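Local coordinates for aldehyde dehydrogenase family protein (Pseudomonas syringae pv. tomato, PDB 5IUV) that probably oxidises indole-3-acetaldehyde to the auxin indole-3-acetic acid, using NAD+ as the electron acceptor, at residues Gly73-Leu78 with Ala85-Phe90; Glu95-Glu100 with Ala200-Gln205. All coordinates share one frame; numbering follows the deposited sequence.

Interaction 1: residues Gly73-Leu78 with Ala85-Phe90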
# COMPACT_ATOMS: atom_id res chain seq x y z
N GLY A 73 29.28 3.91 1.32
CA GLY A 73 28.05 4.45 1.87
C GLY A 73 27.85 5.94 1.64
O GLY A 73 26.89 6.52 2.14
N ALA A 74 28.76 6.56 0.89
CA ALA A 74 28.70 8.00 0.62
C ALA A 74 27.36 8.40 0.02
O ALA A 74 26.81 9.46 0.33
CB ALA A 74 29.85 8.42 -0.30
N TRP A 75 26.82 7.53 -0.83
CA TRP A 75 25.52 7.73 -1.45
C TRP A 75 24.52 6.67 -0.96
O TRP A 75 23.37 6.98 -0.66
CB TRP A 75 25.66 7.70 -2.98
CG TRP A 75 24.37 7.86 -3.75
CD1 TRP A 75 23.72 6.89 -4.47
CD2 TRP A 75 23.59 9.05 -3.89
NE1 TRP A 75 22.59 7.41 -5.06
CE2 TRP A 75 22.48 8.73 -4.71
CE3 TRP A 75 23.71 10.36 -3.41
CZ2 TRP A 75 21.51 9.67 -5.05
CZ3 TRP A 75 22.74 11.29 -3.75
CH2 TRP A 75 21.66 10.94 -4.56
N SER A 76 24.97 5.42 -0.87
CA SER A 76 24.07 4.32 -0.53
C SER A 76 23.52 4.39 0.90
O SER A 76 22.50 3.78 1.20
CB SER A 76 24.77 2.98 -0.74
OG SER A 76 25.82 2.82 0.19
N ARG A 77 24.21 5.11 1.79
CA ARG A 77 23.74 5.27 3.17
C ARG A 77 23.46 6.73 3.51
O ARG A 77 23.26 7.08 4.68
CB ARG A 77 24.76 4.69 4.16
CG ARG A 77 24.76 3.17 4.21
CD ARG A 77 25.80 2.65 5.19
NE ARG A 77 26.73 1.75 4.52
CZ ARG A 77 28.05 1.91 4.50
NH1 ARG A 77 28.62 2.93 5.13
NH2 ARG A 77 28.80 1.04 3.85
N LEU A 78 23.44 7.57 2.48
CA LEU A 78 23.05 8.97 2.64
C LEU A 78 21.56 9.05 2.99
O LEU A 78 20.76 8.29 2.44
CB LEU A 78 23.36 9.75 1.36
CG LEU A 78 23.21 11.27 1.44
CD1 LEU A 78 24.27 11.87 2.38
CD2 LEU A 78 23.28 11.90 0.05
N ALA A 85 17.10 15.62 -2.31
CA ALA A 85 17.58 16.96 -2.63
C ALA A 85 18.61 16.95 -3.76
O ALA A 85 18.59 17.80 -4.65
CB ALA A 85 18.17 17.64 -1.38
N THR A 86 19.51 15.97 -3.72
CA THR A 86 20.54 15.85 -4.74
C THR A 86 19.94 15.48 -6.09
O THR A 86 20.33 16.04 -7.12
CB THR A 86 21.59 14.80 -4.33
OG1 THR A 86 22.21 15.21 -3.11
CG2 THR A 86 22.66 14.64 -5.40
N MET A 87 18.98 14.55 -6.10
CA MET A 87 18.34 14.14 -7.35
C MET A 87 17.57 15.29 -8.00
O MET A 87 17.56 15.44 -9.22
CB MET A 87 17.40 12.94 -7.12
CG MET A 87 18.12 11.62 -6.78
SD MET A 87 19.33 11.11 -8.02
CE MET A 87 18.28 10.77 -9.44
N ILE A 88 16.95 16.11 -7.17
CA ILE A 88 16.22 17.28 -7.65
C ILE A 88 17.19 18.34 -8.21
O ILE A 88 16.91 18.93 -9.26
CB ILE A 88 15.33 17.86 -6.54
CG1 ILE A 88 14.24 16.84 -6.18
CG2 ILE A 88 14.70 19.18 -6.96
CD1 ILE A 88 13.45 17.17 -4.89
N ARG A 89 18.33 18.54 -7.56
CA ARG A 89 19.37 19.43 -8.11
C ARG A 89 19.92 18.89 -9.43
O ARG A 89 20.21 19.66 -10.35
CB ARG A 89 20.53 19.62 -7.12
CG ARG A 89 20.20 20.52 -5.93
CD ARG A 89 21.47 20.96 -5.20
NE ARG A 89 22.27 19.83 -4.74
CZ ARG A 89 22.09 19.21 -3.58
NH1 ARG A 89 21.14 19.62 -2.75
NH2 ARG A 89 22.87 18.19 -3.24
N PHE A 90 20.07 17.57 -9.52
CA PHE A 90 20.53 16.90 -10.74
C PHE A 90 19.56 17.22 -11.87
O PHE A 90 19.96 17.63 -12.96
CB PHE A 90 20.64 15.38 -10.49
CG PHE A 90 21.35 14.60 -11.59
CD1 PHE A 90 21.93 15.23 -12.68
CD2 PHE A 90 21.42 13.21 -11.51
CE1 PHE A 90 22.58 14.49 -13.68
CE2 PHE A 90 22.07 12.46 -12.50
CZ PHE A 90 22.64 13.10 -13.59

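Interaction 2: residues Glu95-Glu100 with Ala200-Gln205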
# COMPACT_ATOMS: atom_id res chain seq x y z
N GLU A 95 17.84 20.95 -16.71
CA GLU A 95 17.04 22.07 -17.20
C GLU A 95 17.89 23.31 -17.44
O GLU A 95 17.71 24.01 -18.43
CB GLU A 95 15.91 22.37 -16.21
CG GLU A 95 14.92 21.24 -16.08
CD GLU A 95 13.76 21.58 -15.18
OE1 GLU A 95 13.98 22.17 -14.10
OE2 GLU A 95 12.61 21.24 -15.55
N GLN A 96 18.82 23.58 -16.53
CA GLN A 96 19.70 24.74 -16.63
C GLN A 96 20.58 24.64 -17.87
O GLN A 96 20.92 25.66 -18.47
CB GLN A 96 20.54 24.86 -15.37
CG GLN A 96 21.55 25.99 -15.35
CD GLN A 96 22.35 26.00 -14.05
OE1 GLN A 96 21.78 25.92 -12.96
NE2 GLN A 96 23.67 26.08 -14.17
N ASN A 97 20.94 23.42 -18.27
CA ASN A 97 21.76 23.21 -19.45
C ASN A 97 20.97 22.64 -20.63
O ASN A 97 21.53 21.96 -21.50
CB ASN A 97 22.93 22.29 -19.12
CG ASN A 97 23.89 22.92 -18.13
OD1 ASN A 97 24.73 23.72 -18.51
ND2 ASN A 97 23.75 22.57 -16.85
N ALA A 98 19.68 22.93 -20.65
CA ALA A 98 18.75 22.32 -21.60
C ALA A 98 19.10 22.58 -23.06
O ALA A 98 19.00 21.68 -23.89
CB ALA A 98 17.32 22.78 -21.32
N GLU A 99 19.51 23.80 -23.39
CA GLU A 99 19.78 24.14 -24.78
C GLU A 99 20.97 23.35 -25.33
O GLU A 99 20.92 22.83 -26.45
CB GLU A 99 20.01 25.64 -24.94
CG GLU A 99 18.76 26.46 -24.69
CD GLU A 99 18.99 27.96 -24.82
OE1 GLU A 99 20.16 28.38 -24.89
OE2 GLU A 99 18.00 28.71 -24.86
N GLU A 100 22.04 23.27 -24.54
CA GLU A 100 23.20 22.47 -24.93
C GLU A 100 22.86 20.99 -25.07
O GLU A 100 23.23 20.35 -26.05
CB GLU A 100 24.34 22.64 -23.91
CG GLU A 100 25.57 21.79 -24.23
CD GLU A 100 26.67 21.87 -23.18
OE1 GLU A 100 26.51 22.60 -22.18
OE2 GLU A 100 27.71 21.19 -23.36
N ALA A 200 24.79 11.34 -22.57
CA ALA A 200 25.22 10.53 -21.43
C ALA A 200 26.60 10.96 -20.93
O ALA A 200 26.81 11.10 -19.72
CB ALA A 200 25.24 9.05 -21.80
N ILE A 201 27.53 11.17 -21.85
CA ILE A 201 28.86 11.62 -21.49
C ILE A 201 28.79 12.96 -20.77
O ILE A 201 29.46 13.18 -19.76
CB ILE A 201 29.77 11.73 -22.75
CG1 ILE A 201 30.15 10.33 -23.25
CG2 ILE A 201 31.02 12.55 -22.45
CD1 ILE A 201 30.83 10.33 -24.61
N ARG A 202 27.95 13.85 -21.29
CA ARG A 202 27.86 15.21 -20.76
C ARG A 202 27.24 15.27 -19.36
O ARG A 202 27.70 16.04 -18.52
CB ARG A 202 27.07 16.09 -21.74
CG ARG A 202 26.90 17.54 -21.29
CD ARG A 202 28.23 18.29 -21.24
NE ARG A 202 28.02 19.69 -20.88
CZ ARG A 202 28.12 20.17 -19.65
NH1 ARG A 202 28.45 19.37 -18.64
NH2 ARG A 202 27.90 21.46 -19.41
N ILE A 203 26.20 14.47 -19.10
CA ILE A 203 25.53 14.56 -17.80
C ILE A 203 26.33 13.92 -16.66
O ILE A 203 25.99 14.11 -15.49
CB ILE A 203 24.11 13.93 -17.82
CG1 ILE A 203 24.18 12.43 -18.12
CG2 ILE A 203 23.20 14.68 -18.80
CD1 ILE A 203 22.87 11.70 -17.91
N ALA A 204 27.38 13.17 -16.99
CA ALA A 204 28.26 12.61 -15.95
C ALA A 204 28.85 13.73 -15.09
O ALA A 204 28.94 13.62 -13.87
CB ALA A 204 29.37 11.77 -16.58
N GLN A 205 29.23 14.82 -15.75
CA GLN A 205 29.75 16.00 -15.07
C GLN A 205 28.69 16.71 -14.24
O GLN A 205 28.95 17.18 -13.12
CB GLN A 205 30.34 16.97 -16.09
CG GLN A 205 30.53 18.38 -15.56
CD GLN A 205 31.75 18.51 -14.69
OE1 GLN A 205 31.65 18.68 -13.47
NE2 GLN A 205 32.92 18.44 -15.31
O HOH W 1 27.30 23.51 -17.37

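Interaction 1: residues Gly73-Leu78 with Ala85-Phe90
Trp75 NE1 donates a hydrogen bond to the backbone O of Leu182, at the end of helix 170-183, and with Ile212, Pro213 and Val216 packed against the ring this bond helps hold the indole in its rotation; the six-membered ring reaches Thr86 and Met87. A Met-aromatic contact joins the loop between helices 56-72 and 80-96 to the second of them. Because CG of Trp75 stands anti to the backbone N (chi1 178°), the ring is carried out across the gap. Trp75 CZ3 lies 3.7 Å from Thr86 CG2, an oblique approach. Thr86 suits this buried place, since its methyl serves the indole while OG1 donates back to Lys82 O within its own helix. Met87 comes in roughly at right angles to the tryptophan; its SD stands 5.1 Å from the centroid of the Trp75 six-membered ring, 72° off the normal. The bent thioether chain also packs against Leu128 and Leu182. On the loop side, Trp75 to Leu78 form a type I beta turn, and Gly73 ends the preceding helix with a positive phi that glycine readily adopts. At the Met-aromatic contact, Met87 SD comes nearest to Trp75 CZ2, at 4.0 Å.

Interaction 2: residues Glu95-Glu100 with Ala200-Gln205
A surface salt bridge between Glu100, in the first turn of helix 98-109, and Arg202, on helix 198-210, ties two helices that are far apart in sequence. The stronger of its two bonds runs from Arg202 NE to Glu100 OE2, 2.9 Å long with an N-H...O angle of 161°. A weak one joins Arg202 NH2 to Glu100 OE1 at 3.3 Å. Both use the NE/NH2 edge of the guanidinium, but the fit is not the flat two-pronged one: the carboxylate and guanidinium planes are 51° apart, and NE meets OE2 from above the carboxylate plane while staying near the guanidinium's own. Helix 198-210 is the connection of a right-handed beta-alpha-beta crossover of the coenzyme-binding sheet, between the parallel strands 187-191 and 217-219; the first of these ends at Lys191, which binds NAD+. Glutamate suits its place because its extended chain spans the gap, and the nearby helix N terminus would probably favour its negative charge. Arginine has the matching reach: a bend at chi2 (66°) directs its chain toward Glu100, and the side chain also touches Leu101 and Leu104 of helix 98-109. Asn97, the residue between helices 80-96 and 98-109, joins indirectly. A water donates to Asn97 OD1 at 2.8 Å and accepts from Arg202 NH2 at 3.0 Å, while Asn97 ND2 bonds to Leu93 O.

From the N terminus, helix 56-72 leads into the loop 73-78, and interaction 1 closes a short excursion: six residues, mostly the start of helix 80-96, separate its segments. Interaction 2 opens at the far end of that helix and closes after 99 more residues, a span that takes in the rest of helix 98-109, helices 113-134 and 170-183 and strands 149-164 and 187-191. The two loops follow in series, neither nested nor crossing. Helix 80-96 is tied to the preceding loop near its start; just past its end, Asn97 and, in the next helix, Glu100 reach helix 198-210. Although the contact centres are 18 Å apart, the segments touch, with Phe90 CE1 packing 3.9 Å from Ile203 O.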